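Local coordinates for ABC transporter substrate-binding protein-branched chain amino acid transport (Streptococcus pneumoniae, PDB 4GNR) that binds isoleucine and probably hands branched-chain amino acids to its cognate ABC transporter for uptake into the bacterium, at residues V147-N152 and T183-A188; E176-G181 and Y206-K211; A187-M192 and R217-D222. All blocks are in the same frame, centred on the assembly; numbering follows the deposited sequence.

Overall arrangement
All three contacts lie in the lobe built round the mixed sheet and illustrate how helices are fixed to a sheet and each other. Contact 1 is buried: an aromatic side chain of strand 145-151 meets the start of helix 186-193. Contact 2, partly buried, ties the end of strand 171-178 and the following loop to helix 206-218, the loop through the carboxylate of Glu208, whose side chain is about 10 Å from the bound isoleucine. Contact 3, farthest out, joins helix 186-193 to the turn ending helix 206-218; like contact 1, and unlike contact 2, it has no hydrogen bond across it. Contacts 1 and 3 share Ala187 and Ala188; a Glu176-Lys191 salt bridge connects contacts 2 and 3.

Contact 1. Residues V147-N152 and T183-A188; sequences VLYTDN and TDFQAA
The Phe185 ring receives the hydroxyl of Tyr149 at its edge, the oxygen lying near the ring plane and 3.3 Å from Phe185 CD1. The tyrosine ring itself is approached obliquely by Phe185 CD1 and by the methyl of Ala188, whose CB stands 3.4 Å from Tyr149 OH and 3.8 Å from its CZ; Phe178 adds an edge-to-face pairing from strand 171-178. The Tyr149 CB bond already points to the helix start, and CG anti to the backbone N (chi1 -170°) extends the ring that way. What results is a strand packed against a crossover helix in the alpha/beta lobe of a periplasmic binding protein: strand 145-151 is an inner strand, and helix 186-193 belongs to the beta-alpha-beta crossover that passes over it between strands 171-178 and 199-201. Phe185 holds the N-cap position of that helix. Just before it, Asp184 forms an Asx turn, with OD1 accepting from Gln186 N at 3.0 Å in a bond of 162°. Gln215 of neighbouring helix 206-218 secures the same turn, its OE1 taking the backbone N of Phe185 and its NE2 giving to Thr183 O.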
loop_
_atom_site.group_PDB
_atom_site.type_symbol
_atom_site.label_atom_id
_atom_site.label_comp_id
_atom_site.label_asym_id
_atom_site.label_seq_id
_atom_site.Cartn_x
_atom_site.Cartn_y
_atom_site.Cartn_z
ATOM N N VAL A 147 -19.365 -5.876 -12.863
ATOM C CA VAL A 147 -18.868 -7.166 -12.524
ATOM C C VAL A 147 -17.906 -6.933 -11.314
ATOM O O VAL A 147 -17.124 -6.014 -11.318
ATOM C CB VAL A 147 -18.048 -7.841 -13.635
ATOM C CG1 VAL A 147 -17.350 -9.095 -13.142
ATOM C CG2 VAL A 147 -18.926 -8.147 -14.840
ATOM N N LEU A 148 -17.987 -7.781 -10.297
ATOM C CA LEU A 148 -17.105 -7.759 -9.110
ATOM C C LEU A 148 -16.298 -9.076 -9.213
ATOM O O LEU A 148 -16.900 -10.168 -9.282
ATOM C CB LEU A 148 -17.896 -7.648 -7.815
ATOM C CG LEU A 148 -17.099 -7.553 -6.511
ATOM C CD1 LEU A 148 -16.093 -6.382 -6.524
ATOM C CD2 LEU A 148 -18.057 -7.443 -5.322
ATOM N N TYR A 149 -14.962 -8.972 -9.199
ATOM C CA TYR A 149 -14.055 -10.144 -9.406
ATOM C C TYR A 149 -12.975 -10.019 -8.352
ATOM O O TYR A 149 -12.111 -9.169 -8.451
ATOM C CB TYR A 149 -13.580 -10.094 -10.853
ATOM C CG TYR A 149 -12.825 -11.305 -11.373
ATOM C CD1 TYR A 149 -13.163 -12.584 -11.001
ATOM C CD2 TYR A 149 -11.915 -11.162 -12.395
ATOM C CE1 TYR A 149 -12.515 -13.704 -11.579
ATOM C CE2 TYR A 149 -11.281 -12.259 -12.977
ATOM C CZ TYR A 149 -11.585 -13.524 -12.568
ATOM O OH TYR A 149 -10.981 -14.617 -13.145
ATOM N N THR A 150 -13.008 -10.913 -7.376
ATOM C CA THR A 150 -12.190 -10.759 -6.179
ATOM C C THR A 150 -11.292 -11.921 -5.804
ATOM O O THR A 150 -11.638 -13.089 -6.028
ATOM C CB THR A 150 -13.222 -10.564 -4.969
ATOM O OG1 THR A 150 -14.142 -9.510 -5.261
ATOM C CG2 THR A 150 -12.568 -10.297 -3.640
ATOM N N ASP A 151 -10.138 -11.580 -5.213
ATOM C CA ASP A 151 -9.167 -12.582 -4.713
ATOM C C ASP A 151 -9.804 -13.157 -3.455
ATOM O O ASP A 151 -9.739 -12.566 -2.378
ATOM C CB ASP A 151 -7.821 -11.920 -4.386
ATOM C CG ASP A 151 -6.766 -12.893 -3.861
ATOM O OD1 ASP A 151 -7.084 -14.100 -3.653
ATOM O OD2 ASP A 151 -5.607 -12.396 -3.656
ATOM N N ASN A 152 -10.319 -14.380 -3.580
ATOM C CA ASN A 152 -11.021 -15.052 -2.481
ATOM C C ASN A 152 -10.071 -15.634 -1.440
ATOM O O ASN A 152 -10.504 -16.193 -0.432
ATOM C CB ASN A 152 -11.914 -16.180 -3.017
ATOM C CG ASN A 152 -13.007 -16.573 -2.035
ATOM O OD1 ASN A 152 -13.758 -15.712 -1.551
ATOM N ND2 ASN A 152 -13.160 -17.870 -1.801
ATOM N N THR A 183 -2.943 -18.065 -12.529
ATOM C CA THR A 183 -2.397 -17.413 -13.723
ATOM C C THR A 183 -3.367 -17.528 -14.932
ATOM O O THR A 183 -3.156 -16.910 -15.957
ATOM C CB THR A 183 -1.015 -17.924 -14.097
ATOM O OG1 THR A 183 -1.162 -19.270 -14.522
ATOM C CG2 THR A 183 -0.016 -17.806 -12.921
ATOM N N ASP A 184 -4.443 -18.302 -14.781
ATOM C CA ASP A 184 -5.475 -18.563 -15.830
ATOM C C ASP A 184 -6.816 -18.037 -15.332
ATOM O O ASP A 184 -7.316 -18.511 -14.311
ATOM C CB ASP A 184 -5.540 -20.082 -16.111
ATOM C CG ASP A 184 -6.616 -20.504 -17.127
ATOM O OD1 ASP A 184 -7.530 -19.749 -17.468
ATOM O OD2 ASP A 184 -6.564 -21.677 -17.569
ATOM N N PHE A 185 -7.384 -17.067 -16.054
ATOM C CA PHE A 185 -8.673 -16.430 -15.698
ATOM C C PHE A 185 -9.700 -16.570 -16.832
ATOM O O PHE A 185 -10.711 -15.885 -16.864
ATOM C CB PHE A 185 -8.406 -14.942 -15.367
ATOM C CG PHE A 185 -7.334 -14.774 -14.302
ATOM C CD1 PHE A 185 -7.643 -14.817 -12.955
ATOM C CD2 PHE A 185 -5.993 -14.620 -14.660
ATOM C CE1 PHE A 185 -6.617 -14.716 -11.996
ATOM C CE2 PHE A 185 -4.990 -14.521 -13.704
ATOM C CZ PHE A 185 -5.314 -14.574 -12.386
ATOM N N GLN A 186 -9.431 -17.491 -17.739
ATOM C CA GLN A 186 -10.243 -17.641 -18.944
ATOM C C GLN A 186 -11.706 -17.949 -18.749
ATOM O O GLN A 186 -12.577 -17.326 -19.358
ATOM C CB GLN A 186 -9.593 -18.691 -19.868
ATOM C CG GLN A 186 -8.226 -18.298 -20.372
ATOM C CD GLN A 186 -8.299 -17.144 -21.342
ATOM O OE1 GLN A 186 -8.841 -17.291 -22.432
ATOM N NE2 GLN A 186 -7.696 -16.025 -20.992
ATOM N N ALA A 187 -12.002 -18.912 -17.898
ATOM C CA ALA A 187 -13.404 -19.312 -17.701
ATOM C C ALA A 187 -14.263 -18.186 -17.182
ATOM O O ALA A 187 -15.371 -17.945 -17.684
ATOM C CB ALA A 187 -13.495 -20.532 -16.779
ATOM N N ALA A 188 -13.785 -17.515 -16.146
ATOM C CA ALA A 188 -14.551 -16.415 -15.571
ATOM C C ALA A 188 -14.725 -15.280 -16.559
ATOM O O ALA A 188 -15.802 -14.706 -16.682
ATOM C CB ALA A 188 -13.908 -15.917 -14.286
#

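Contact 2. Residues E176-G181 and Y206-K211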
loop_
_atom_site.group_PDB
_atom_site.type_symbol
_atom_site.label_atom_id
_atom_site.label_comp_id
_atom_site.label_asym_id
_atom_site.label_seq_id
_atom_site.Cartn_x
_atom_site.Cartn_y
_atom_site.Cartn_z
ATOM N N GLU A 176 -17.836 -12.902 -9.324
ATOM C CA GLU A 176 -16.862 -14.009 -9.590
ATOM C C GLU A 176 -15.568 -13.949 -8.764
ATOM O O GLU A 176 -15.188 -12.895 -8.228
ATOM C CB GLU A 176 -16.509 -14.051 -11.080
ATOM C CG GLU A 176 -17.704 -14.206 -12.011
ATOM C CD GLU A 176 -18.415 -15.551 -11.910
ATOM O OE1 GLU A 176 -17.761 -16.593 -11.672
ATOM O OE2 GLU A 176 -19.631 -15.584 -12.172
ATOM N N THR A 177 -14.880 -15.087 -8.716
ATOM C CA THR A 177 -13.654 -15.193 -7.922
ATOM C C THR A 177 -12.441 -15.786 -8.575
ATOM O O THR A 177 -12.540 -16.479 -9.615
ATOM C CB THR A 177 -13.871 -16.105 -6.648
ATOM O OG1 THR A 177 -14.230 -17.440 -7.041
ATOM C CG2 THR A 177 -14.939 -15.527 -5.744
ATOM N N PHE A 178 -11.289 -15.438 -7.971
ATOM C CA PHE A 178 -10.027 -16.029 -8.407
ATOM C C PHE A 178 -9.254 -16.152 -7.069
ATOM O O PHE A 178 -9.735 -15.730 -6.008
ATOM C CB PHE A 178 -9.224 -15.223 -9.402
ATOM C CG PHE A 178 -8.861 -13.841 -8.907
ATOM C CD1 PHE A 178 -7.635 -13.576 -8.291
ATOM C CD2 PHE A 178 -9.756 -12.790 -9.078
ATOM C CE1 PHE A 178 -7.345 -12.314 -7.845
ATOM C CE2 PHE A 178 -9.447 -11.520 -8.645
ATOM C CZ PHE A 178 -8.242 -11.282 -8.029
ATOM N N VAL A 179 -8.073 -16.753 -7.083
ATOM C CA VAL A 179 -7.264 -16.806 -5.846
ATOM C C VAL A 179 -5.806 -16.425 -6.158
ATOM O O VAL A 179 -5.327 -16.659 -7.271
ATOM C CB VAL A 179 -7.303 -18.142 -5.108
ATOM C CG1 VAL A 179 -8.721 -18.467 -4.675
ATOM C CG2 VAL A 179 -6.744 -19.221 -5.963
ATOM N N ALA A 180 -5.129 -15.836 -5.175
ATOM C CA ALA A 180 -3.728 -15.473 -5.353
ATOM C C ALA A 180 -2.967 -16.720 -5.811
ATOM O O ALA A 180 -3.163 -17.827 -5.305
ATOM C CB ALA A 180 -3.127 -14.908 -4.091
ATOM N N GLY A 181 -2.105 -16.506 -6.789
ATOM C CA GLY A 181 -1.292 -17.565 -7.378
ATOM C C GLY A 181 -1.825 -18.024 -8.728
ATOM O O GLY A 181 -1.084 -18.605 -9.543
ATOM N N TYR A 206 -1.157 -7.179 -7.560
ATOM C CA TYR A 206 -0.709 -6.971 -8.920
ATOM C C TYR A 206 -0.486 -8.215 -9.746
ATOM O O TYR A 206 -0.725 -8.181 -10.952
ATOM C CB TYR A 206 0.557 -6.075 -8.978
ATOM C CG TYR A 206 1.801 -6.727 -8.393
ATOM C CD1 TYR A 206 2.647 -7.505 -9.164
ATOM C CD2 TYR A 206 2.142 -6.569 -7.071
ATOM C CE1 TYR A 206 3.793 -8.102 -8.643
ATOM C CE2 TYR A 206 3.277 -7.166 -6.540
ATOM C CZ TYR A 206 4.094 -7.936 -7.322
ATOM O OH TYR A 206 5.230 -8.467 -6.749
ATOM N N ASN A 207 -0.001 -9.297 -9.151
ATOM C CA ASN A 207 0.280 -10.498 -9.945
ATOM C C ASN A 207 -0.949 -11.020 -10.619
ATOM O O ASN A 207 -0.906 -11.451 -11.763
ATOM C CB ASN A 207 1.039 -11.569 -9.169
ATOM C CG ASN A 207 2.546 -11.391 -9.271
ATOM O OD1 ASN A 207 3.071 -11.191 -10.369
ATOM N ND2 ASN A 207 3.247 -11.529 -8.160
ATOM N N GLU A 208 -2.060 -11.034 -9.890
ATOM C CA GLU A 208 -3.319 -11.494 -10.437
ATOM C C GLU A 208 -4.023 -10.388 -11.244
ATOM O O GLU A 208 -4.478 -10.624 -12.369
ATOM C CB GLU A 208 -4.249 -12.026 -9.353
ATOM C CG GLU A 208 -3.741 -13.281 -8.648
ATOM C CD GLU A 208 -2.492 -13.044 -7.790
ATOM O OE1 GLU A 208 -2.460 -12.063 -7.026
ATOM O OE2 GLU A 208 -1.578 -13.910 -7.861
ATOM N N ALA A 209 -4.132 -9.192 -10.664
ATOM C CA ALA A 209 -4.828 -8.131 -11.354
ATOM C C ALA A 209 -4.219 -7.816 -12.716
ATOM O O ALA A 209 -4.961 -7.582 -13.666
ATOM C CB ALA A 209 -4.897 -6.885 -10.476
ATOM N N GLY A 210 -2.902 -7.787 -12.810
ATOM C CA GLY A 210 -2.285 -7.485 -14.096
ATOM C C GLY A 210 -2.586 -8.558 -15.137
ATOM O O GLY A 210 -2.848 -8.267 -16.311
ATOM N N LYS A 211 -2.524 -9.824 -14.721
ATOM C CA LYS A 211 -2.860 -10.950 -15.631
ATOM C C LYS A 211 -4.341 -10.898 -16.039
ATOM O O LYS A 211 -4.691 -11.212 -17.171
ATOM C CB LYS A 211 -2.498 -12.280 -14.985
ATOM C CG LYS A 211 -1.000 -12.483 -14.802
ATOM C CD LYS A 211 -0.685 -13.820 -14.149
ATOM C CE LYS A 211 0.800 -14.032 -13.843
ATOM N NZ LYS A 211 1.286 -13.114 -12.766
#
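Glu208 makes nearly the whole of this contact, reaching from the first turn of its helix to Phe178, Ala180 and Gly181. The helix begins with Tyr206, which faces elsewhere: its hydroxyl bonds to the backbone N of Ala22 and its ring pairs edge-to-face with Tyr23, a residue of the isoleucine pocket. Asn207 follows, and its carbonyl O accepts from Lys211 NZ one turn later. The Glu208 chain bends at chi2, so the aliphatic part and the carboxylate serve different partners. Glu208 CB lies 3.5 Å from Phe178 CE1, an oblique approach, and the ring and carboxylate planes differ by only 21°. Beyond the bend, Glu208 OE2 accepts from Gly181 N at 2.9 Å, with Ala180 CA packed 3.7 Å from the same OE2. The hydrogen bond is almost straight (172°), yet it arrives from above the carboxylate plane, 57° out of it. Gly181 has positive phi, where a CB would crowd the preceding carbonyl O. Farther along, Lys211 NZ also meets Gln239. The segment thus lies between the loop leaving strand 171-178 and helix 234-240, which packs on Tyr206 and Ala209 through Phe236.

Contact 3. Residues A187-M192 and R217-D222; sequences AALTKM and RGMGID
Ile221, which packs on Leu189 across the contact, offers its carbonyl O to Arg217 NH1 at 2.8 Å, with an N-H...O angle of 154°. The oxygen lies close to the guanidinium plane, although the nitrogen stands well above the plane of the carbonyl. The same guanidinium reaches Lys223 O through NH1 and Ser246 O through NH2, so the arginine gathers carbonyls of the turn that follows its helix and, through Ser246, of a later loop. The helix end is a textbook Schellman motif: Gly220, at positive phi, is the C-prime residue, Gly220 N bonds back to Arg217 O at 3.0 Å, and Ile221 N returns to Ala216 O. The chain turns here, and Met219 and Ile221 both point towards helix 186-193, a neighbour in this periplasmic-binding-protein lobe.

Met219 makes the largest contribution from its segment. Its CG sits between the backbone N and the carbonyl carbon (chi1 69°), and the chain bends at chi3, which brings sulfur and methyl both against the helix. Met219 CE is 3.7 Å from Leu189 CB, and Met219 SD approaches the backbone N of Thr190 at 3.8 Å. The Thr190 side chain crosses that of Met219 at about a right angle; its OG1 makes a hydrogen bond within its own helix to Gln186 O while resting against the methionine methyl. The backbone of Met219 adds a polar tie, since its carbonyl O accepts from Lys193 NZ.

Leu189 is buried between the helices, touching Gln215 and Ala216 of helix 206-218 as well. On this side Ile221, which also packs on Phe197, brings the end of its longer branch to helix 186-193: Ile221 CD1 lies 4.3 Å from Leu189 CD2, and that same methyl comes within 3.9 Å of Leu189 O.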
loop_
_atom_site.group_PDB
_atom_site.type_symbol
_atom_site.label_atom_id
_atom_site.label_comp_id
_atom_site.label_asym_id
_atom_site.label_seq_id
_atom_site.Cartn_x
_atom_site.Cartn_y
_atom_site.Cartn_z
ATOM N N ALA A 187 -12.002 -18.912 -17.898
ATOM C CA ALA A 187 -13.404 -19.312 -17.701
ATOM C C ALA A 187 -14.263 -18.186 -17.182
ATOM O O ALA A 187 -15.371 -17.945 -17.684
ATOM C CB ALA A 187 -13.495 -20.532 -16.779
ATOM N N ALA A 188 -13.785 -17.515 -16.146
ATOM C CA ALA A 188 -14.551 -16.415 -15.571
ATOM C C ALA A 188 -14.725 -15.280 -16.559
ATOM O O ALA A 188 -15.802 -14.706 -16.682
ATOM C CB ALA A 188 -13.908 -15.917 -14.286
ATOM N N LEU A 189 -13.634 -14.910 -17.224
ATOM C CA LEU A 189 -13.688 -13.812 -18.175
ATOM C C LEU A 189 -14.648 -14.127 -19.334
ATOM O O LEU A 189 -15.405 -13.270 -19.776
ATOM C CB LEU A 189 -12.278 -13.442 -18.637
ATOM C CG LEU A 189 -11.400 -12.767 -17.586
ATOM C CD1 LEU A 189 -9.977 -12.663 -18.098
ATOM C CD2 LEU A 189 -11.949 -11.376 -17.237
ATOM N N THR A 190 -14.602 -15.364 -19.814
ATOM C CA THR A 190 -15.506 -15.788 -20.905
ATOM C C THR A 190 -16.958 -15.624 -20.460
ATOM O O THR A 190 -17.812 -15.182 -21.212
ATOM C CB THR A 190 -15.228 -17.212 -21.347
ATOM O OG1 THR A 190 -13.906 -17.240 -21.898
ATOM C CG2 THR A 190 -16.232 -17.694 -22.394
ATOM N N LYS A 191 -17.222 -16.028 -19.221
ATOM C CA LYS A 191 -18.557 -15.910 -18.609
ATOM C C LYS A 191 -19.036 -14.444 -18.498
ATOM O O LYS A 191 -20.239 -14.174 -18.606
ATOM C CB LYS A 191 -18.588 -16.569 -17.238
ATOM C CG LYS A 191 -19.943 -16.445 -16.586
ATOM C CD LYS A 191 -19.967 -17.066 -15.230
ATOM C CE LYS A 191 -21.339 -16.944 -14.625
ATOM N NZ LYS A 191 -21.341 -17.568 -13.299
ATOM N N MET A 192 -18.106 -13.536 -18.177
ATOM C CA MET A 192 -18.394 -12.089 -18.075
ATOM C C MET A 192 -18.656 -11.376 -19.390
ATOM O O MET A 192 -19.534 -10.543 -19.472
ATOM C CB MET A 192 -17.204 -11.348 -17.443
ATOM C CG MET A 192 -16.923 -11.774 -16.066
ATOM S SD MET A 192 -15.368 -11.098 -15.541
ATOM C CE MET A 192 -15.296 -12.045 -14.036
ATOM N N ARG A 217 -8.549 -7.840 -21.733
ATOM C CA ARG A 217 -8.338 -7.025 -22.931
ATOM C C ARG A 217 -8.042 -7.933 -24.127
ATOM O O ARG A 217 -8.513 -7.692 -25.241
ATOM C CB ARG A 217 -7.211 -6.045 -22.635
ATOM C CG ARG A 217 -7.510 -5.071 -21.479
ATOM C CD ARG A 217 -8.364 -3.916 -21.933
ATOM N NE ARG A 217 -8.650 -2.948 -20.843
ATOM C CZ ARG A 217 -9.772 -2.860 -20.118
ATOM N NH1 ARG A 217 -10.775 -3.700 -20.296
ATOM N NH2 ARG A 217 -9.899 -1.887 -19.234
ATOM N N GLY A 218 -7.285 -9.006 -23.887
ATOM C CA GLY A 218 -6.947 -9.950 -24.960
ATOM C C GLY A 218 -8.179 -10.588 -25.585
ATOM O O GLY A 218 -8.200 -10.887 -26.781
ATOM N N MET A 219 -9.204 -10.837 -24.786
ATOM C CA MET A 219 -10.418 -11.426 -25.333
ATOM C C MET A 219 -11.476 -10.387 -25.727
ATOM O O MET A 219 -12.633 -10.727 -25.985
ATOM C CB MET A 219 -11.003 -12.539 -24.489
ATOM C CG MET A 219 -11.562 -12.073 -23.206
ATOM S SD MET A 219 -12.461 -13.388 -22.314
ATOM C CE MET A 219 -11.123 -14.506 -21.955
ATOM N N GLY A 220 -11.081 -9.125 -25.811
ATOM C CA GLY A 220 -12.018 -8.100 -26.275
ATOM C C GLY A 220 -12.863 -7.348 -25.296
ATOM O O GLY A 220 -13.814 -6.681 -25.695
ATOM N N ILE A 221 -12.566 -7.512 -24.017
ATOM C CA ILE A 221 -13.282 -6.760 -22.978
ATOM C C ILE A 221 -12.510 -5.452 -22.829
ATOM O O ILE A 221 -11.356 -5.451 -22.402
ATOM C CB ILE A 221 -13.306 -7.495 -21.668
ATOM C CG1 ILE A 221 -14.096 -8.796 -21.806
ATOM C CG2 ILE A 221 -13.927 -6.610 -20.578
ATOM C CD1 ILE A 221 -13.974 -9.708 -20.602
ATOM N N ASP A 222 -13.179 -4.354 -23.184
ATOM C CA ASP A 222 -12.595 -2.999 -23.169
ATOM C C ASP A 222 -13.075 -2.059 -22.087
ATOM O O ASP A 222 -12.487 -0.993 -21.877
ATOM C CB ASP A 222 -12.868 -2.337 -24.529
ATOM C CG ASP A 222 -12.177 -3.036 -25.642
ATOM O OD1 ASP A 222 -11.145 -3.669 -25.352
ATOM O OD2 ASP A 222 -12.654 -2.940 -26.791
#